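Local coordinates for protein seryl-tRNA synthetase (Pyrococcus horikoshii, PDB 2DQ0) that attaches serine to tRNA(Ser), and probably also to tRNA(Sec), by way of a seryl-adenylate, working as a class II synthetase homodimer, at residues I192-R206 / K432-V444. Sequence-based numbering, arbitrary orientation.
Sequences IVILDLALIRFALDR and KVLWKYTGFKEIV
A198 O and F202 N, backbone atoms of helix 190-209, lie over one face of the Y437 ring near its rim, and the aliphatic K436 CG over the opposite face. At the ring edge Y437 OH donates to D205 OD2 (2.6 Å), on the anti side of that oxygen and 21° out of the carboxylate plane. The other oxygen, D205 OD1, offers its syn lone pair to R201 NH1 at 3.1 Å. R201 NH2 reaches on to the backbone O of Y437 of the second subunit, tying this pairing to the dimer interface. Y437 is the knob in a knob-into-hole contact, seated among A198, R201, F202 and D205, by which the C-terminal segment 432-444 docks on a helix of the class II catalytic core. A phenylalanine in its place would probably leave D205 OD2 without its phenol partner. The small A198 lets the backbones approach, its CB 3.6 Å from Y437 CB. With CG anti to the backbone N (chi1 167°), the F202 ring extends to V433, CE1 to CG1 3.5 Å. F202 CE1 also sits over the centre of the R206 guanidinium, whose NH2 is salt-bridged to E333. L434 spreads its two methyls, CD2 on F202 CB at 3.7 Å and CD1 against both L195 CD1 and L199 CD2. I194 CG2 meets F440 CE2 at 3.4 Å, and T438 CB lies over the centre of the F440 ring.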
loop_
_atom_site.group_PDB
_atom_site.type_symbol
_atom_site.label_atom_id
_atom_site.label_comp_id
_atom_site.label_asym_id
_atom_site.label_seq_id
_atom_site.Cartn_x
_atom_site.Cartn_y
_atom_site.Cartn_z
ATOM N N ILE A 192 15.670 -13.306 1.078
ATOM C CA ILE A 192 15.566 -11.879 1.349
ATOM C C ILE A 192 14.142 -11.525 1.818
ATOM O O ILE A 192 13.948 -10.572 2.570
ATOM C CB ILE A 192 15.930 -11.053 0.107
ATOM C CG1 ILE A 192 17.371 -11.366 -0.316
ATOM C CG2 ILE A 192 15.766 -9.565 0.415
ATOM C CD1 ILE A 192 18.435 -11.016 0.764
ATOM N N VAL A 193 13.145 -12.290 1.368
ATOM C CA VAL A 193 11.776 -12.038 1.803
ATOM C C VAL A 193 11.676 -12.425 3.275
ATOM O O VAL A 193 11.065 -11.711 4.074
ATOM C CB VAL A 193 10.740 -12.850 0.977
ATOM C CG1 VAL A 193 9.356 -12.682 1.567
ATOM C CG2 VAL A 193 10.729 -12.368 -0.469
ATOM N N ILE A 194 12.288 -13.550 3.642
ATOM C CA ILE A 194 12.257 -13.968 5.033
ATOM C C ILE A 194 13.019 -12.962 5.889
ATOM O O ILE A 194 12.609 -12.639 7.001
ATOM C CB ILE A 194 12.861 -15.391 5.234
ATOM C CG1 ILE A 194 11.759 -16.455 5.217
ATOM C CG2 ILE A 194 13.475 -15.503 6.610
ATOM C CD1 ILE A 194 10.821 -16.367 4.074
ATOM N N LEU A 195 14.130 -12.463 5.361
ATOM C CA LEU A 195 14.936 -11.495 6.095
ATOM C C LEU A 195 14.155 -10.198 6.385
ATOM O O LEU A 195 14.253 -9.621 7.476
ATOM C CB LEU A 195 16.220 -11.185 5.307
ATOM C CG LEU A 195 17.134 -10.171 5.975
ATOM C CD1 LEU A 195 17.552 -10.686 7.349
ATOM C CD2 LEU A 195 18.329 -9.930 5.103
ATOM N N ASP A 196 13.387 -9.754 5.389
ATOM C CA ASP A 196 12.580 -8.553 5.488
ATOM C C ASP A 196 11.580 -8.753 6.626
ATOM O O ASP A 196 11.536 -7.940 7.562
ATOM C CB ASP A 196 11.847 -8.312 4.164
ATOM C CG ASP A 196 11.042 -7.013 4.147
ATOM O OD1 ASP A 196 11.133 -6.276 3.152
ATOM O OD2 ASP A 196 10.302 -6.722 5.103
ATOM N N LEU A 197 10.786 -9.824 6.557
ATOM C CA LEU A 197 9.821 -10.082 7.623
ATOM C C LEU A 197 10.485 -10.233 8.980
ATOM O O LEU A 197 9.958 -9.747 9.982
ATOM C CB LEU A 197 8.999 -11.339 7.370
ATOM C CG LEU A 197 8.097 -11.376 6.138
ATOM C CD1 LEU A 197 7.140 -12.547 6.336
ATOM C CD2 LEU A 197 7.324 -10.042 5.937
ATOM N N ALA A 198 11.630 -10.907 9.004
ATOM C CA ALA A 198 12.362 -11.125 10.245
ATOM C C ALA A 198 12.734 -9.802 10.891
ATOM O O ALA A 198 12.571 -9.637 12.106
ATOM C CB ALA A 198 13.617 -11.958 9.983
ATOM N N LEU A 199 13.215 -8.861 10.078
ATOM C CA LEU A 199 13.603 -7.544 10.579
ATOM C C LEU A 199 12.423 -6.796 11.222
ATOM O O LEU A 199 12.597 -6.120 12.226
ATOM C CB LEU A 199 14.239 -6.724 9.444
ATOM C CG LEU A 199 15.713 -7.052 9.152
ATOM C CD1 LEU A 199 16.209 -6.421 7.834
ATOM C CD2 LEU A 199 16.532 -6.535 10.307
ATOM N N ILE A 200 11.230 -6.937 10.646
ATOM C CA ILE A 200 10.016 -6.334 11.168
ATOM C C ILE A 200 9.721 -6.927 12.571
ATOM O O ILE A 200 9.575 -6.187 13.539
ATOM C CB ILE A 200 8.819 -6.610 10.208
ATOM C CG1 ILE A 200 8.943 -5.741 8.960
ATOM C CG2 ILE A 200 7.461 -6.327 10.899
ATOM C CD1 ILE A 200 7.900 -6.096 7.879
ATOM N N ARG A 201 9.633 -8.253 12.671
ATOM C CA ARG A 201 9.372 -8.919 13.943
ATOM C C ARG A 201 10.388 -8.567 15.027
ATOM O O ARG A 201 10.015 -8.285 16.164
ATOM C CB ARG A 201 9.337 -10.443 13.778
ATOM C CG ARG A 201 7.970 -11.011 13.411
ATOM C CD ARG A 201 6.830 -10.428 14.267
ATOM N NE ARG A 201 6.884 -10.730 15.704
ATOM C CZ ARG A 201 6.408 -11.844 16.263
ATOM N NH1 ARG A 201 6.498 -12.011 17.575
ATOM N NH2 ARG A 201 5.849 -12.796 15.513
ATOM N N PHE A 202 11.669 -8.590 14.678
ATOM C CA PHE A 202 12.720 -8.235 15.624
ATOM C C PHE A 202 12.466 -6.819 16.168
ATOM O O PHE A 202 12.323 -6.626 17.374
ATOM C CB PHE A 202 14.072 -8.324 14.921
ATOM C CG PHE A 202 15.198 -7.705 15.672
ATOM C CD1 PHE A 202 15.582 -8.195 16.912
ATOM C CD2 PHE A 202 15.897 -6.630 15.128
ATOM C CE1 PHE A 202 16.652 -7.619 17.598
ATOM C CE2 PHE A 202 16.973 -6.045 15.807
ATOM C CZ PHE A 202 17.350 -6.537 17.039
ATOM N N ALA A 203 12.381 -5.834 15.275
ATOM C CA ALA A 203 12.132 -4.454 15.689
ATOM C C ALA A 203 10.895 -4.402 16.552
ATOM O O ALA A 203 10.896 -3.847 17.643
ATOM C CB ALA A 203 11.935 -3.562 14.473
ATOM N N LEU A 204 9.832 -4.987 16.026
ATOM C CA LEU A 204 8.552 -5.040 16.701
ATOM C C LEU A 204 8.663 -5.584 18.121
ATOM O O LEU A 204 8.151 -4.982 19.056
ATOM C CB LEU A 204 7.608 -5.911 15.890
ATOM C CG LEU A 204 6.177 -5.426 15.759
ATOM C CD1 LEU A 204 6.113 -3.901 15.662
ATOM C CD2 LEU A 204 5.603 -6.061 14.514
ATOM N N ASP A 205 9.341 -6.720 18.269
ATOM C CA ASP A 205 9.505 -7.365 19.565
ATOM C C ASP A 205 10.206 -6.491 20.593
ATOM O O ASP A 205 9.736 -6.310 21.723
ATOM C CB ASP A 205 10.280 -8.680 19.403
ATOM C CG ASP A 205 9.400 -9.828 18.922
ATOM O OD1 ASP A 205 8.157 -9.669 18.810
ATOM O OD2 ASP A 205 9.953 -10.909 18.654
ATOM N N ARG A 206 11.337 -5.943 20.198
ATOM C CA ARG A 206 12.092 -5.117 21.099
ATOM C C ARG A 206 11.348 -3.873 21.581
ATOM O O ARG A 206 11.401 -3.560 22.765
ATOM C CB ARG A 206 13.412 -4.725 20.451
ATOM C CG ARG A 206 14.603 -5.182 21.243
ATOM C CD ARG A 206 14.636 -6.677 21.311
ATOM N NE ARG A 206 16.004 -7.168 21.388
ATOM C CZ ARG A 206 16.339 -8.442 21.200
ATOM N NH1 ARG A 206 15.404 -9.361 20.933
ATOM N NH2 ARG A 206 17.617 -8.799 21.244
ATOM N N LYS A 432 23.400 -13.144 14.492
ATOM C CA LYS A 432 22.826 -14.150 15.396
ATOM C C LYS A 432 21.450 -13.765 15.982
ATOM O O LYS A 432 20.565 -14.597 16.097
ATOM C CB LYS A 432 23.825 -14.461 16.537
ATOM C CG LYS A 432 25.259 -14.713 16.016
ATOM C CD LYS A 432 26.337 -14.719 17.122
ATOM C CE LYS A 432 27.778 -14.620 16.555
ATOM N NZ LYS A 432 28.254 -15.835 15.833
ATOM N N VAL A 433 21.274 -12.505 16.337
ATOM C CA VAL A 433 20.019 -12.057 16.906
ATOM C C VAL A 433 18.813 -12.383 16.031
ATOM O O VAL A 433 17.712 -12.550 16.557
ATOM C CB VAL A 433 20.006 -10.532 17.131
ATOM C CG1 VAL A 433 18.934 -10.172 18.150
ATOM C CG2 VAL A 433 21.376 -10.063 17.574
ATOM N N LEU A 434 19.009 -12.458 14.713
ATOM C CA LEU A 434 17.897 -12.748 13.800
ATOM C C LEU A 434 17.665 -14.229 13.510
ATOM O O LEU A 434 16.629 -14.593 12.947
ATOM C CB LEU A 434 18.068 -12.003 12.462
ATOM C CG LEU A 434 18.170 -10.477 12.507
ATOM C CD1 LEU A 434 18.530 -9.922 11.162
ATOM C CD2 LEU A 434 16.859 -9.901 12.995
ATOM N N TRP A 435 18.610 -15.085 13.886
ATOM C CA TRP A 435 18.479 -16.527 13.633
ATOM C C TRP A 435 17.140 -17.126 14.108
ATOM O O TRP A 435 16.580 -18.014 13.453
ATOM C CB TRP A 435 19.625 -17.297 14.292
ATOM C CG TRP A 435 20.998 -17.015 13.749
ATOM C CD1 TRP A 435 21.325 -16.206 12.700
ATOM C CD2 TRP A 435 22.228 -17.557 14.231
ATOM N NE1 TRP A 435 22.683 -16.210 12.497
ATOM C CE2 TRP A 435 23.263 -17.032 13.422
ATOM C CE3 TRP A 435 22.559 -18.435 15.270
ATOM C CZ2 TRP A 435 24.607 -17.359 13.620
ATOM C CZ3 TRP A 435 23.891 -18.758 15.470
ATOM C CH2 TRP A 435 24.902 -18.222 14.648
ATOM N N LYS A 436 16.627 -16.657 15.245
ATOM C CA LYS A 436 15.369 -17.184 15.736
ATOM C C LYS A 436 14.238 -16.790 14.793
ATOM O O LYS A 436 13.226 -17.492 14.699
ATOM C CB LYS A 436 15.076 -16.710 17.169
ATOM C CG LYS A 436 14.989 -15.204 17.385
ATOM C CD LYS A 436 14.805 -14.919 18.879
ATOM C CE LYS A 436 14.964 -13.441 19.255
ATOM N NZ LYS A 436 16.388 -12.990 19.428
ATOM N N TYR A 437 14.423 -15.698 14.055
ATOM C CA TYR A 437 13.382 -15.248 13.133
ATOM C C TYR A 437 13.502 -15.782 11.713
ATOM O O TYR A 437 12.485 -16.035 11.063
ATOM C CB TYR A 437 13.346 -13.725 13.062
ATOM C CG TYR A 437 13.098 -13.042 14.375
ATOM C CD1 TYR A 437 14.143 -12.450 15.071
ATOM C CD2 TYR A 437 11.809 -12.954 14.911
ATOM C CE1 TYR A 437 13.919 -11.777 16.276
ATOM C CE2 TYR A 437 11.572 -12.277 16.119
ATOM C CZ TYR A 437 12.635 -11.690 16.790
ATOM O OH TYR A 437 12.428 -10.991 17.957
ATOM N N THR A 438 14.738 -15.948 11.237
ATOM C CA THR A 438 14.983 -16.418 9.871
ATOM C C THR A 438 15.082 -17.919 9.664
ATOM O O THR A 438 14.596 -18.446 8.664
ATOM C CB THR A 438 16.292 -15.832 9.299
ATOM O OG1 THR A 438 17.388 -16.187 10.156
ATOM C CG2 THR A 438 16.195 -14.333 9.173
ATOM N N GLY A 439 15.744 -18.595 10.593
ATOM C CA GLY A 439 15.945 -20.019 10.463
ATOM C C GLY A 439 17.384 -20.181 10.027
ATOM O O GLY A 439 18.242 -20.613 10.797
ATOM N N PHE A 440 17.662 -19.789 8.795
ATOM C CA PHE A 440 18.995 -19.887 8.239
ATOM C C PHE A 440 19.964 -18.912 8.911
ATOM O O PHE A 440 19.547 -17.899 9.432
ATOM C CB PHE A 440 18.904 -19.622 6.752
ATOM C CG PHE A 440 18.274 -18.296 6.410
ATOM C CD1 PHE A 440 19.044 -17.132 6.362
ATOM C CD2 PHE A 440 16.922 -18.219 6.075
ATOM C CE1 PHE A 440 18.465 -15.918 5.973
ATOM C CE2 PHE A 440 16.334 -17.005 5.685
ATOM C CZ PHE A 440 17.098 -15.854 5.631
ATOM N N LYS A 441 21.261 -19.217 8.894
ATOM C CA LYS A 441 22.256 -18.343 9.529
ATOM C C LYS A 441 23.049 -17.524 8.518
ATOM O O LYS A 441 23.726 -16.561 8.872
ATOM C CB LYS A 441 23.223 -19.164 10.376
ATOM C CG LYS A 441 22.570 -19.917 11.534
ATOM C CD LYS A 441 23.615 -20.590 12.401
ATOM C CE LYS A 441 22.972 -21.459 13.458
ATOM N NZ LYS A 441 22.076 -22.474 12.851
ATOM N N GLU A 442 22.960 -17.903 7.253
ATOM C CA GLU A 442 23.661 -17.175 6.217
ATOM C C GLU A 442 22.927 -17.374 4.901
ATOM O O GLU A 442 22.027 -18.210 4.798
ATOM C CB GLU A 442 25.087 -17.704 6.082
ATOM C CG GLU A 442 25.165 -19.226 5.940
ATOM C CD GLU A 442 26.570 -19.721 5.622
ATOM O OE1 GLU A 442 27.539 -19.251 6.277
ATOM O OE2 GLU A 442 26.702 -20.590 4.724
ATOM N N ILE A 443 23.296 -16.591 3.897
ATOM C CA ILE A 443 22.683 -16.742 2.593
ATOM C C ILE A 443 23.822 -16.971 1.622
ATOM O O ILE A 443 24.713 -16.140 1.503
ATOM C CB ILE A 443 21.867 -15.494 2.167
ATOM C CG1 ILE A 443 20.834 -15.149 3.254
ATOM C CG2 ILE A 443 21.167 -15.790 0.830
ATOM C CD1 ILE A 443 20.135 -13.834 3.062
ATOM N N VAL A 444 23.797 -18.108 0.942
ATOM C CA VAL A 444 24.856 -18.425 -0.001
ATOM C C VAL A 444 24.479 -18.150 -1.446
ATOM O O VAL A 444 23.306 -18.176 -1.829
ATOM C CB VAL A 444 25.305 -19.915 0.141
ATOM C CG1 VAL A 444 25.523 -20.229 1.603
ATOM C CG2 VAL A 444 24.272 -20.866 -0.453
#